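Local coordinates for protein nitrate reductase (Ulva prolifera, PDB 5YLY) that forms the FAD-binding cytochrome b5 reductase part of nitrate reductase and probably passes electrons from NADH toward nitrate reduction, the first step of nitrate assimilation, at residues L50-L55 / H101-V106; A89-T94 / L174-Q179. All coordinates share one frame; numbering follows the deposited sequence.

Interaction 1: residues L50-L55 / H101-V106. With FAD (flavin-adenine dinucleotide), chain C.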
loop_
_atom_site.group_PDB
_atom_site.type_symbol
_atom_site.label_atom_id
_atom_site.label_comp_id
_atom_site.label_asym_id
_atom_site.label_seq_id
_atom_site.Cartn_x
_atom_site.Cartn_y
_atom_site.Cartn_z
ATOM N N LEU A 50 -8.714 4.105 11.044
ATOM C CA LEU A 50 -7.331 3.809 11.436
ATOM C C LEU A 50 -7.408 2.966 12.706
ATOM O O LEU A 50 -8.097 3.342 13.667
ATOM C CB LEU A 50 -6.505 5.090 11.699
ATOM C CG LEU A 50 -5.036 4.812 12.057
ATOM C CD1 LEU A 50 -4.056 5.815 11.399
ATOM C CD2 LEU A 50 -4.836 4.688 13.613
ATOM N N PHE A 51 -6.750 1.804 12.688
ATOM C CA PHE A 51 -6.707 0.904 13.837
ATOM C C PHE A 51 -5.291 0.954 14.368
ATOM O O PHE A 51 -4.353 0.651 13.629
ATOM C CB PHE A 51 -7.050 -0.542 13.415
ATOM C CG PHE A 51 -8.456 -0.679 12.909
ATOM C CD1 PHE A 51 -9.506 -0.927 13.788
ATOM C CD2 PHE A 51 -8.747 -0.494 11.559
ATOM C CE1 PHE A 51 -10.818 -1.034 13.316
ATOM C CE2 PHE A 51 -10.057 -0.568 11.087
ATOM C CZ PHE A 51 -11.092 -0.834 11.971
ATOM N N ARG A 52 -5.131 1.324 15.645
ATOM C CA ARG A 52 -3.797 1.401 16.220
ATOM C C ARG A 52 -3.625 0.223 17.133
ATOM O O ARG A 52 -4.320 0.133 18.147
ATOM C CB ARG A 52 -3.607 2.735 16.979
ATOM C CG ARG A 52 -2.192 2.864 17.594
ATOM C CD ARG A 52 -1.831 4.336 17.855
ATOM N NE ARG A 52 -1.761 5.083 16.588
ATOM C CZ ARG A 52 -2.336 6.262 16.355
ATOM N NH1 ARG A 52 -3.004 6.890 17.321
ATOM N NH2 ARG A 52 -2.217 6.841 15.162
ATOM N N PHE A 53 -2.738 -0.708 16.762
ATOM C CA PHE A 53 -2.519 -1.944 17.503
ATOM C C PHE A 53 -1.230 -1.883 18.261
ATOM O O PHE A 53 -0.196 -1.533 17.696
ATOM C CB PHE A 53 -2.503 -3.181 16.562
ATOM C CG PHE A 53 -3.865 -3.614 16.089
ATOM C CD1 PHE A 53 -4.684 -4.398 16.900
ATOM C CD2 PHE A 53 -4.339 -3.225 14.842
ATOM C CE1 PHE A 53 -5.942 -4.807 16.456
ATOM C CE2 PHE A 53 -5.592 -3.653 14.395
ATOM C CZ PHE A 53 -6.376 -4.449 15.201
ATOM N N GLY A 54 -1.281 -2.281 19.524
ATOM C CA GLY A 54 -0.076 -2.299 20.345
ATOM C C GLY A 54 0.752 -3.537 20.099
ATOM O O GLY A 54 0.219 -4.587 19.734
ATOM N N LEU A 55 2.069 -3.407 20.251
ATOM C CA LEU A 55 2.991 -4.541 20.167
ATOM C C LEU A 55 3.090 -5.175 21.568
ATOM O O LEU A 55 2.231 -4.889 22.395
ATOM C CB LEU A 55 4.357 -4.080 19.595
ATOM C CG LEU A 55 4.254 -3.439 18.173
ATOM C CD1 LEU A 55 5.628 -3.099 17.595
ATOM C CD2 LEU A 55 3.494 -4.321 17.205
ATOM N N HIS A 101 3.815 0.174 18.467
ATOM C CA HIS A 101 2.500 0.007 17.865
ATOM C C HIS A 101 2.644 0.057 16.359
ATOM O O HIS A 101 3.678 0.492 15.855
ATOM C CB HIS A 101 1.496 1.109 18.367
ATOM C CG HIS A 101 1.746 2.500 17.840
ATOM N ND1 HIS A 101 2.517 3.404 18.535
ATOM C CD2 HIS A 101 1.300 3.093 16.706
ATOM C CE1 HIS A 101 2.518 4.514 17.809
ATOM N NE2 HIS A 101 1.801 4.371 16.702
ATOM N N PHE A 102 1.592 -0.328 15.646
ATOM C CA PHE A 102 1.468 -0.122 14.207
ATOM C C PHE A 102 0.069 0.391 13.940
ATOM O O PHE A 102 -0.883 0.081 14.691
ATOM C CB PHE A 102 1.785 -1.362 13.356
ATOM C CG PHE A 102 0.875 -2.555 13.556
ATOM C CD1 PHE A 102 -0.294 -2.686 12.825
ATOM C CD2 PHE A 102 1.188 -3.541 14.480
ATOM C CE1 PHE A 102 -1.147 -3.792 13.019
ATOM C CE2 PHE A 102 0.361 -4.661 14.654
ATOM C CZ PHE A 102 -0.794 -4.794 13.916
ATOM N N ASP A 103 -0.063 1.126 12.845
ATOM C CA ASP A 103 -1.351 1.686 12.446
ATOM C C ASP A 103 -1.781 1.035 11.167
ATOM O O ASP A 103 -0.978 0.968 10.252
ATOM C CB ASP A 103 -1.183 3.188 12.151
ATOM C CG ASP A 103 -0.930 4.060 13.350
ATOM O OD1 ASP A 103 -0.914 3.524 14.483
ATOM O OD2 ASP A 103 -0.692 5.266 13.154
ATOM N N LEU A 104 -3.062 0.664 11.060
ATOM C CA LEU A 104 -3.602 0.121 9.820
ATOM C C LEU A 104 -4.632 1.121 9.358
ATOM O O LEU A 104 -5.486 1.511 10.152
ATOM C CB LEU A 104 -4.358 -1.214 10.017
ATOM C CG LEU A 104 -3.635 -2.376 10.604
ATOM C CD1 LEU A 104 -4.616 -3.552 10.685
ATOM C CD2 LEU A 104 -2.365 -2.745 9.755
ATOM N N VAL A 105 -4.604 1.482 8.076
ATOM C CA VAL A 105 -5.663 2.325 7.510
ATOM C C VAL A 105 -6.474 1.365 6.661
ATOM O O VAL A 105 -5.930 0.742 5.747
ATOM C CB VAL A 105 -5.065 3.528 6.737
ATOM C CG1 VAL A 105 -6.124 4.214 5.877
ATOM C CG2 VAL A 105 -4.443 4.505 7.717
ATOM N N VAL A 106 -7.761 1.172 7.018
ATOM C CA VAL A 106 -8.593 0.161 6.400
ATOM C C VAL A 106 -9.860 0.749 5.790
ATOM O O VAL A 106 -10.617 1.449 6.460
ATOM C CB VAL A 106 -8.910 -1.022 7.397
ATOM C CG1 VAL A 106 -9.767 -2.111 6.742
ATOM C CG2 VAL A 106 -7.626 -1.632 7.992
HETATM P PA FAD C . -13.860 -9.568 1.187
HETATM O O1A FAD C . -14.875 -10.297 1.986
HETATM O O2A FAD C . -12.575 -10.328 0.958
HETATM O O5B FAD C . -14.555 -9.114 -0.208
HETATM C C5B FAD C . -13.837 -9.257 -1.453
HETATM C C4B FAD C . -13.935 -7.988 -2.264
HETATM O O4B FAD C . -15.316 -7.622 -2.481
HETATM C C3B FAD C . -13.319 -6.746 -1.637
HETATM O O3B FAD C . -11.898 -6.736 -1.751
HETATM C C2B FAD C . -13.996 -5.626 -2.431
HETATM O O2B FAD C . -13.310 -5.330 -3.641
HETATM C C1B FAD C . -15.387 -6.223 -2.725
HETATM N N9A FAD C . -16.474 -5.653 -1.926
HETATM C C8A FAD C . -17.162 -6.272 -0.914
HETATM N N7A FAD C . -18.068 -5.514 -0.341
HETATM C C5A FAD C . -17.962 -4.308 -1.016
HETATM C C6A FAD C . -18.607 -3.063 -0.848
HETATM N N6A FAD C . -19.381 -2.765 0.198
HETATM N N1A FAD C . -18.296 -2.071 -1.714
HETATM C C2A FAD C . -17.366 -2.300 -2.650
HETATM N N3A FAD C . -16.654 -3.412 -2.867
HETATM C C4A FAD C . -17.000 -4.384 -2.011
HETATM N N1 FAD C . -6.770 -3.110 2.596
HETATM C C2 FAD C . -6.904 -1.992 3.377
HETATM O O2 FAD C . -8.027 -1.525 3.616
HETATM N N3 FAD C . -5.759 -1.378 3.910
HETATM C C4 FAD C . -4.445 -1.798 3.715
HETATM O O4 FAD C . -3.524 -1.252 4.291
HETATM C C4X FAD C . -4.312 -2.972 2.854
HETATM N N5 FAD C . -3.106 -3.411 2.584
HETATM C C5X FAD C . -2.983 -4.509 1.730
HETATM C C6 FAD C . -1.698 -4.969 1.408
HETATM C C7 FAD C . -1.520 -6.063 0.562
HETATM C C7M FAD C . -0.117 -6.499 0.221
HETATM C C8 FAD C . -2.655 -6.722 0.014
HETATM C C8M FAD C . -2.502 -7.945 -0.870
HETATM C C9 FAD C . -3.932 -6.250 0.316
HETATM C C9A FAD C . -4.106 -5.155 1.174
HETATM N N10 FAD C . -5.403 -4.668 1.531
HETATM C C10 FAD C . -5.545 -3.565 2.348
HETATM C "C1'" FAD C . -6.632 -5.395 1.166
HETATM C "C2'" FAD C . -7.047 -6.425 2.219
HETATM O "O2'" FAD C . -6.176 -7.558 2.189
HETATM C "C3'" FAD C . -8.487 -6.907 2.040
HETATM O "O3'" FAD C . -8.645 -7.491 0.752
HETATM C "C4'" FAD C . -9.548 -5.833 2.293
HETATM O "O4'" FAD C . -9.463 -5.412 3.655
HETATM C "C5'" FAD C . -10.962 -6.296 2.003
HETATM O "O5'" FAD C . -11.177 -7.567 2.651
HETATM P P FAD C . -12.619 -7.980 3.234
HETATM O O1P FAD C . -12.495 -9.255 3.977
HETATM O O2P FAD C . -13.248 -6.816 3.959
HETATM O O3P FAD C . -13.443 -8.197 1.893
#
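D103 OD1 accepts a hydrogen bond from R52 NE at 2.8 Å, and D103 OD2 accepts one from R52 NH2 at 3.0 Å. The acid is thus gripped side-on by two nitrogens, yet the guanidinium and carboxylate planes are turned 45° apart, and NH2 meets OD2 from above the carboxylate. R52 CD lies over one face of the H101 ring, 3.6 Å from CD2. Arginine suits this place because its long arm lets NH1 also form a salt bridge to E40 on the next strand; a leucine here would probably leave D103 and E40 without their common counter-charge and the D103 carboxylate freer to turn. Strands 48-54 and 101-107 are antiparallel neighbours in the six-stranded barrel of the FAD-binding domain. Two backbone hydrogen bonds join F51 to L104, and two more join F53 to F102. The opposite sheet face is apolar: chi1 of 63° sets F102 CG between backbone N and carbonyl carbon, turning the ring under F53 CB, 3.5 Å from F102 CZ. The two rings are near parallel but barely overlap. Farther along, F51 CE2 packs 3.9 Å from V106 CB, and FAD N3 donates to V105 O at 2.8 Å.

Interaction 2: residues A89-T94 / L174-Q179. With FAD (flavin-adenine dinucleotide), chain C.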
loop_
_atom_site.group_PDB
_atom_site.type_symbol
_atom_site.label_atom_id
_atom_site.label_comp_id
_atom_site.label_asym_id
_atom_site.label_seq_id
_atom_site.Cartn_x
_atom_site.Cartn_y
_atom_site.Cartn_z
ATOM N N ALA A 89 -4.325 -9.737 4.165
ATOM C CA ALA A 89 -3.045 -9.038 4.118
ATOM C C ALA A 89 -3.240 -7.536 4.363
ATOM O O ALA A 89 -4.201 -6.968 3.869
ATOM C CB ALA A 89 -2.403 -9.229 2.757
ATOM N N TYR A 90 -2.319 -6.896 5.102
ATOM C CA TYR A 90 -2.334 -5.436 5.332
ATOM C C TYR A 90 -0.917 -4.920 5.365
ATOM O O TYR A 90 -0.011 -5.577 5.907
ATOM C CB TYR A 90 -3.060 -5.014 6.634
ATOM C CG TYR A 90 -4.528 -5.329 6.569
ATOM C CD1 TYR A 90 -5.419 -4.475 5.907
ATOM C CD2 TYR A 90 -5.021 -6.543 7.049
ATOM C CE1 TYR A 90 -6.758 -4.823 5.733
ATOM C CE2 TYR A 90 -6.376 -6.868 6.932
ATOM C CZ TYR A 90 -7.223 -6.037 6.223
ATOM O OH TYR A 90 -8.525 -6.441 6.032
ATOM N N THR A 91 -0.732 -3.742 4.796
ATOM C CA THR A 91 0.530 -3.023 4.919
ATOM C C THR A 91 0.208 -1.865 5.841
ATOM O O THR A 91 -0.533 -0.942 5.463
ATOM C CB THR A 91 1.120 -2.546 3.605
ATOM O OG1 THR A 91 1.361 -3.663 2.761
ATOM C CG2 THR A 91 2.460 -1.789 3.824
ATOM N N PRO A 92 0.764 -1.861 7.061
ATOM C CA PRO A 92 0.471 -0.731 7.977
ATOM C C PRO A 92 0.984 0.586 7.419
ATOM O O PRO A 92 1.879 0.603 6.562
ATOM C CB PRO A 92 1.307 -1.061 9.229
ATOM C CG PRO A 92 1.580 -2.502 9.136
ATOM C CD PRO A 92 1.647 -2.865 7.684
ATOM N N THR A 93 0.406 1.703 7.897
ATOM C CA THR A 93 0.876 3.018 7.471
ATOM C C THR A 93 2.032 3.505 8.352
ATOM O O THR A 93 2.484 4.653 8.222
ATOM C CB THR A 93 -0.279 4.007 7.438
ATOM O OG1 THR A 93 -0.896 4.039 8.731
ATOM C CG2 THR A 93 -1.298 3.656 6.369
ATOM N N THR A 94 2.478 2.652 9.277
ATOM C CA THR A 94 3.667 2.881 10.091
ATOM C C THR A 94 4.582 1.690 9.772
ATOM O O THR A 94 4.111 0.656 9.271
ATOM C CB THR A 94 3.384 2.948 11.617
ATOM O OG1 THR A 94 2.713 1.756 12.029
ATOM C CG2 THR A 94 2.539 4.154 12.001
ATOM N N LEU A 174 -2.844 0.984 -2.414
ATOM C CA LEU A 174 -1.989 2.103 -2.085
ATOM C C LEU A 174 -0.998 1.872 -0.933
ATOM O O LEU A 174 0.121 2.376 -1.024
ATOM C CB LEU A 174 -2.809 3.394 -1.799
ATOM C CG LEU A 174 -1.929 4.607 -1.454
ATOM C CD1 LEU A 174 -1.186 5.179 -2.663
ATOM C CD2 LEU A 174 -2.659 5.634 -0.612
ATOM N N THR A 175 -1.408 1.228 0.183
ATOM C CA THR A 175 -0.516 1.191 1.380
ATOM C C THR A 175 0.831 0.486 1.127
ATOM O O THR A 175 1.816 1.040 1.630
ATOM C CB THR A 175 -1.225 0.698 2.609
ATOM O OG1 THR A 175 -1.695 -0.615 2.369
ATOM C CG2 THR A 175 -2.397 1.626 2.996
ATOM N N PRO A 176 0.984 -0.562 0.273
ATOM C CA PRO A 176 2.350 -1.045 -0.014
ATOM C C PRO A 176 3.189 0.052 -0.671
ATOM O O PRO A 176 4.363 0.162 -0.372
ATOM C CB PRO A 176 2.104 -2.237 -0.951
ATOM C CG PRO A 176 0.739 -2.757 -0.531
ATOM C CD PRO A 176 -0.018 -1.449 -0.351
ATOM N N MET A 177 2.580 0.896 -1.552
ATOM C CA MET A 177 3.308 2.015 -2.204
ATOM C C MET A 177 3.675 3.080 -1.180
ATOM O O MET A 177 4.824 3.515 -1.134
ATOM C CB MET A 177 2.468 2.680 -3.337
ATOM C CG MET A 177 2.025 1.719 -4.399
ATOM S SD MET A 177 3.397 0.703 -4.990
ATOM C CE MET A 177 2.496 -0.533 -5.850
ATOM N N TYR A 178 2.704 3.484 -0.356
ATOM C CA TYR A 178 2.904 4.507 0.681
ATOM C C TYR A 178 4.088 4.137 1.638
ATOM O O TYR A 178 4.917 4.984 1.966
ATOM C CB TYR A 178 1.582 4.660 1.436
ATOM C CG TYR A 178 1.536 5.809 2.410
ATOM C CD1 TYR A 178 1.721 7.124 1.985
ATOM C CD2 TYR A 178 1.313 5.588 3.763
ATOM C CE1 TYR A 178 1.664 8.195 2.885
ATOM C CE2 TYR A 178 1.200 6.657 4.663
ATOM C CZ TYR A 178 1.390 7.957 4.223
ATOM O OH TYR A 178 1.287 9.000 5.130
ATOM N N GLN A 179 4.200 2.871 2.004
ATOM C CA GLN A 179 5.274 2.413 2.888
ATOM C C GLN A 179 6.660 2.648 2.202
ATOM O O GLN A 179 7.602 3.165 2.831
ATOM C CB GLN A 179 5.095 0.908 3.202
ATOM C CG GLN A 179 6.172 0.356 4.146
ATOM C CD GLN A 179 6.347 -1.110 3.930
ATOM O OE1 GLN A 179 6.834 -1.531 2.891
ATOM N NE2 GLN A 179 5.875 -1.929 4.859
HETATM P PA FAD C . -13.860 -9.568 1.187
HETATM O O1A FAD C . -14.875 -10.297 1.986
HETATM O O2A FAD C . -12.575 -10.328 0.958
HETATM O O5B FAD C . -14.555 -9.114 -0.208
HETATM C C5B FAD C . -13.837 -9.257 -1.453
HETATM C C4B FAD C . -13.935 -7.988 -2.264
HETATM O O4B FAD C . -15.316 -7.622 -2.481
HETATM C C3B FAD C . -13.319 -6.746 -1.637
HETATM O O3B FAD C . -11.898 -6.736 -1.751
HETATM C C2B FAD C . -13.996 -5.626 -2.431
HETATM O O2B FAD C . -13.310 -5.330 -3.641
HETATM C C1B FAD C . -15.387 -6.223 -2.725
HETATM N N9A FAD C . -16.474 -5.653 -1.926
HETATM C C8A FAD C . -17.162 -6.272 -0.914
HETATM N N7A FAD C . -18.068 -5.514 -0.341
HETATM C C5A FAD C . -17.962 -4.308 -1.016
HETATM C C6A FAD C . -18.607 -3.063 -0.848
HETATM N N6A FAD C . -19.381 -2.765 0.198
HETATM N N1A FAD C . -18.296 -2.071 -1.714
HETATM C C2A FAD C . -17.366 -2.300 -2.650
HETATM N N3A FAD C . -16.654 -3.412 -2.867
HETATM C C4A FAD C . -17.000 -4.384 -2.011
HETATM N N1 FAD C . -6.770 -3.110 2.596
HETATM C C2 FAD C . -6.904 -1.992 3.377
HETATM O O2 FAD C . -8.027 -1.525 3.616
HETATM N N3 FAD C . -5.759 -1.378 3.910
HETATM C C4 FAD C . -4.445 -1.798 3.715
HETATM O O4 FAD C . -3.524 -1.252 4.291
HETATM C C4X FAD C . -4.312 -2.972 2.854
HETATM N N5 FAD C . -3.106 -3.411 2.584
HETATM C C5X FAD C . -2.983 -4.509 1.730
HETATM C C6 FAD C . -1.698 -4.969 1.408
HETATM C C7 FAD C . -1.520 -6.063 0.562
HETATM C C7M FAD C . -0.117 -6.499 0.221
HETATM C C8 FAD C . -2.655 -6.722 0.014
HETATM C C8M FAD C . -2.502 -7.945 -0.870
HETATM C C9 FAD C . -3.932 -6.250 0.316
HETATM C C9A FAD C . -4.106 -5.155 1.174
HETATM N N10 FAD C . -5.403 -4.668 1.531
HETATM C C10 FAD C . -5.545 -3.565 2.348
HETATM C "C1'" FAD C . -6.632 -5.395 1.166
HETATM C "C2'" FAD C . -7.047 -6.425 2.219
HETATM O "O2'" FAD C . -6.176 -7.558 2.189
HETATM C "C3'" FAD C . -8.487 -6.907 2.040
HETATM O "O3'" FAD C . -8.645 -7.491 0.752
HETATM C "C4'" FAD C . -9.548 -5.833 2.293
HETATM O "O4'" FAD C . -9.463 -5.412 3.655
HETATM C "C5'" FAD C . -10.962 -6.296 2.003
HETATM O "O5'" FAD C . -11.177 -7.567 2.651
HETATM P P FAD C . -12.619 -7.980 3.234
HETATM O O1P FAD C . -12.495 -9.255 3.977
HETATM O O2P FAD C . -13.248 -6.816 3.959
HETATM O O3P FAD C . -13.443 -8.197 1.893
HETATM O O HOH W 1 1.799 2.205 4.206
HETATM O O HOH W 2 4.351 -0.553 6.828
#
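T175 and T91 meet beside the O4 and N5 edge of the flavin, where the first turns of helix 174-185, from the NAD-binding domain, face the R-x-Y-T motif (R88 to T91) that ends strand 85-90 in the FAD-binding barrel. T175 OG1, placed between backbone N and carbonyl carbon (chi1 60°), donates to FAD O4 at 2.7 Å. A threonine suits this place because one branch can bond the flavin while the methyl packs against T93 CG2. A water links the two segments here, donating to T175 O at 2.8 Å and also to P92 O. Next in the helix, the P176 ring presents CG to T91 OG1 and touches the benzenoid rim of the flavin, 3.8 Å from FAD C6. Y90 lies on the opposite face of the isoalloxazine and meets it edge-first, CD1 3.6 Å from FAD C4X, with OH bonded to the ribityl O4'; T91 N adds a long hydrogen bond to FAD N5. Farther along the helix, the ring edge of Y178 meets T93 near the ring plane, CE2 to CB 4.1 Å. Q179, with CG anti to backbone N, extends across the T91 methyl, NE2 to CG2 3.6 Å. Its amide is fixed by the backbone, OE1 taking a hydrogen bond from G67 N and NE2 giving one to K68 O. NE2 also donates to a second water at 2.8 Å, and that water in turn donates to the carbonyl oxygens of P92 and T94.

The two contacts, with centres about 11 Å apart, touch directly where the 89-94 segment leaves its strand and runs beside strand 101-107. T93 N probably bonds to D103 O at 2.8 Å, and D103 N approaches T94 OG1 at 3.0 Å, also a probable hydrogen bond. D103 therefore joins the two: its side chain serves interaction 1, its backbone the loop of interaction 2. Strands 85-90 and 101-107 are the outermost strands of the same sheet, and Y90, from strand 85-90, packs on L104 and V106 of strand 101-107. Together the contacts meet the flavin along its N3, O4 and N5 edge, interaction 1 reaching N3 from the backbone of strand 101-107 and interaction 2 reaching O4 and N5 from both domains.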